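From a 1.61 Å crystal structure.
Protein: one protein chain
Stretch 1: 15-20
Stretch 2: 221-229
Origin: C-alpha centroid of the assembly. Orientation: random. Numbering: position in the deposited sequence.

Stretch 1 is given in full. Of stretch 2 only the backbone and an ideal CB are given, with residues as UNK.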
# COMPACT_ATOMS: atom_id res chain seq x y z
N GLY A 15 5.76 -15.08 24.47
CA GLY A 15 4.86 -13.96 24.49
C GLY A 15 5.22 -12.91 23.45
O GLY A 15 6.18 -13.06 22.67
N PRO A 16 4.45 -11.83 23.43
CA PRO A 16 4.62 -10.79 22.40
C PRO A 16 5.66 -9.73 22.73
O PRO A 16 5.89 -8.85 21.90
CB PRO A 16 3.22 -10.17 22.34
CG PRO A 16 2.73 -10.26 23.77
CD PRO A 16 3.32 -11.54 24.33
N GLY A 17 6.28 -9.78 23.91
CA GLY A 17 7.16 -8.70 24.31
C GLY A 17 8.61 -9.03 24.05
O GLY A 17 9.24 -9.75 24.84
N TRP A 18 9.15 -8.51 22.96
CA TRP A 18 10.54 -8.71 22.58
C TRP A 18 11.33 -7.46 22.92
O TRP A 18 10.83 -6.33 22.81
CB TRP A 18 10.67 -9.01 21.09
CG TRP A 18 10.12 -10.35 20.69
CD1 TRP A 18 9.07 -11.03 21.24
CD2 TRP A 18 10.60 -11.16 19.61
NE1 TRP A 18 8.87 -12.22 20.57
CE2 TRP A 18 9.81 -12.32 19.57
CE3 TRP A 18 11.64 -11.01 18.69
CZ2 TRP A 18 10.02 -13.34 18.64
CZ3 TRP A 18 11.85 -12.03 17.76
CH2 TRP A 18 11.05 -13.17 17.74
N LEU A 19 12.59 -7.65 23.33
CA LEU A 19 13.37 -6.55 23.89
C LEU A 19 14.78 -6.56 23.31
O LEU A 19 15.50 -7.55 23.48
CB LEU A 19 13.41 -6.64 25.41
CG LEU A 19 14.32 -5.66 26.14
CD1 LEU A 19 13.91 -4.23 25.83
CD2 LEU A 19 14.29 -5.91 27.63
N PHE A 20 15.16 -5.47 22.65
CA PHE A 20 16.55 -5.27 22.26
C PHE A 20 17.42 -5.10 23.50
O PHE A 20 17.08 -4.36 24.43
CB PHE A 20 16.72 -4.04 21.38
CG PHE A 20 16.41 -4.26 19.93
CD1 PHE A 20 17.28 -4.98 19.11
CD2 PHE A 20 15.27 -3.70 19.36
CE1 PHE A 20 16.99 -5.17 17.76
CE2 PHE A 20 14.98 -3.88 18.02
CZ PHE A 20 15.84 -4.62 17.21
N UNK A 221 8.74 -1.02 28.69
CA UNK A 221 7.71 -1.17 27.67
C UNK A 221 7.11 -2.56 27.63
O UNK A 221 6.01 -2.73 27.09
CB UNK A 221 8.29 -0.83 26.29
N UNK A 222 7.79 -3.57 28.19
CA UNK A 222 7.29 -4.95 28.08
C UNK A 222 5.94 -5.13 28.75
O UNK A 222 5.05 -5.75 28.14
CB UNK A 222 8.29 -5.93 28.69
N UNK A 223 5.70 -4.65 29.98
CA UNK A 223 4.36 -4.82 30.57
C UNK A 223 3.27 -4.17 29.74
O UNK A 223 2.16 -4.71 29.65
CB UNK A 223 4.33 -4.24 31.98
N UNK A 224 3.56 -3.02 29.14
CA UNK A 224 2.56 -2.33 28.33
C UNK A 224 2.17 -3.18 27.13
O UNK A 224 0.99 -3.35 26.82
CB UNK A 224 3.08 -0.97 27.87
N UNK A 225 3.18 -3.76 26.47
CA UNK A 225 2.94 -4.61 25.30
C UNK A 225 2.16 -5.85 25.69
O UNK A 225 1.17 -6.21 25.05
CB UNK A 225 4.26 -5.01 24.64
N UNK A 226 2.59 -6.54 26.76
CA UNK A 226 1.90 -7.76 27.18
C UNK A 226 0.44 -7.49 27.49
O UNK A 226 -0.44 -8.29 27.13
CB UNK A 226 2.59 -8.37 28.40
N UNK A 227 0.15 -6.37 28.15
CA UNK A 227 -1.25 -6.03 28.43
C UNK A 227 -2.00 -5.69 27.15
O UNK A 227 -3.18 -6.02 27.01
CB UNK A 227 -1.33 -4.86 29.41
N UNK A 228 -1.33 -5.03 26.20
CA UNK A 228 -2.02 -4.59 24.98
C UNK A 228 -2.45 -5.77 24.12
O UNK A 228 -3.40 -5.65 23.33
CB UNK A 228 -1.12 -3.66 24.17
N UNK A 229 -1.77 -6.90 24.24
CA UNK A 229 -2.03 -8.06 23.41
C UNK A 229 -3.02 -9.01 24.08
O UNK A 229 -3.04 -10.21 23.79
CB UNK A 229 -0.72 -8.79 23.10

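Stretch 2 is largely helical and runs nearly antiparallel to the strand of residues 17-20, at an angle of 156° between their N-to-C directions and with a closest axial approach of 8.1 Å. The strand presents the backbone of Gly17 and Trp18 and the CB of Leu19 to the helix, and the residues before the strand add the ring of Pro16.

At position 221 the CA-to-CB bond points sideways and no atom of stretch 1 lies within 5.5 Å of the ideal CB, so this contact leaves the choice wide, polar or apolar. The residue is Gln221, whose side-chain amide is hydrogen-bonded elsewhere in the structure.

Position 222 is the most informative. Its CA is 5.3 Å from the CA of Gly17, its CB points toward the strand, and the ideal CB stands 5.3 Å from Gly17 CA. That gap is too wide for alanine to close, and with no side chain on Gly17 there is room for an apolar chain reaching two or three atoms beyond CB; leucine, isoleucine or methionine would each suit. It is Ile222, with chi1 and chi2 both m. Its CD1 lies 3.5 Å from Gly17 C, 3.8 Å from Trp18 O and 4.1 Å from Leu19 CB, so one methyl packs along three successive residues. The fit depends on the glycine: an ideal CB on Gly17 would come within 3.1 Å of Ile222 CD1.

Positions 223 and 224 are out of reach of stretch 1, which therefore sets no preference. The backbone phi of -60° at 223 is compatible with proline, and Pro223 is found there; the next residue is Val224.

At position 225, one helical turn after 222, CB again points toward the strand. The ideal CB is 4.7 Å from Gly17 CA and 5.0 Å from Pro16 O, a shallow gap suited to a compact apolar residue such as valine, or perhaps isoleucine. Val225, with chi1 t, places CG1 3.7 Å from Pro16 O, 4.0 Å from Gly17 CA and 4.3 Å from Pro16 CG, packing at the point where the strand begins.

Position 226 points sideways, its ideal CB 5.0 Å from Pro16 CG. A long chain could pass beside Pro16, its aliphatic part near the proline and its end free to be polar. Arg226 occupies it; its CA is 4.3 Å from Pro16 CG, and the guanidinium group is hydrogen-bonded elsewhere in the structure.

Position 227 points away, where a polar or charged chain is readily accommodated, and carries the extended Lys227. Position 228 points sideways beyond reach of stretch 1, which places no demand on it, and small or larger residues would do; it is Ala228.

At position 229 CB points toward Pro16, with the ideal CB only 3.8 Å from Pro16 CG. A flat ring could lie against the proline, though an aliphatic side chain would also pack. Tyr229 sets one ring face against Pro16 CB, which is 3.9 Å from the centroid of the Tyr229 ring and 17° off the normal, a CH-pi contact.

Stretch 2, residues 221-229: QIPVVRKAY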
# COMPACT_ATOMS: atom_id res chain seq x y z
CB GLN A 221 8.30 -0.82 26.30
CG GLN A 221 8.88 0.60 26.23
CD GLN A 221 9.52 0.90 24.88
OE1 GLN A 221 10.40 0.17 24.43
NE2 GLN A 221 9.08 1.98 24.24
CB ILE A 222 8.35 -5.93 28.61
CG1 ILE A 222 9.60 -5.93 27.71
CG2 ILE A 222 7.76 -7.33 28.68
CD1 ILE A 222 9.39 -6.55 26.32
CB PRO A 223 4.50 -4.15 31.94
CG PRO A 223 5.94 -4.21 32.25
CD PRO A 223 6.64 -4.04 30.94
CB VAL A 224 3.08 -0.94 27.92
CG1 VAL A 224 2.03 -0.18 27.13
CG2 VAL A 224 3.51 -0.15 29.15
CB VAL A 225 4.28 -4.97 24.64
CG1 VAL A 225 4.12 -6.16 23.70
CG2 VAL A 225 4.82 -3.75 23.90
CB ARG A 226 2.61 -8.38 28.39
CG ARG A 226 3.93 -9.06 28.06
CD ARG A 226 4.65 -9.49 29.33
NE ARG A 226 5.81 -10.32 29.05
CZ ARG A 226 6.79 -10.53 29.92
NH1 ARG A 226 7.82 -11.30 29.60
NH2 ARG A 226 6.75 -9.94 31.11
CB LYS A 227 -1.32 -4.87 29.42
CG LYS A 227 -2.74 -4.45 29.79
CD LYS A 227 -2.73 -3.39 30.88
CE LYS A 227 -4.12 -2.79 31.10
NZ LYS A 227 -4.08 -1.69 32.10
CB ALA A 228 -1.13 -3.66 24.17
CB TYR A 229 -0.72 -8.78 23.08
CG TYR A 229 0.02 -8.19 21.88
CD1 TYR A 229 0.67 -6.96 21.96
CD2 TYR A 229 0.05 -8.86 20.66
CE1 TYR A 229 1.35 -6.42 20.86
CE2 TYR A 229 0.72 -8.33 19.56
CZ TYR A 229 1.36 -7.11 19.66
OH TYR A 229 2.02 -6.58 18.57
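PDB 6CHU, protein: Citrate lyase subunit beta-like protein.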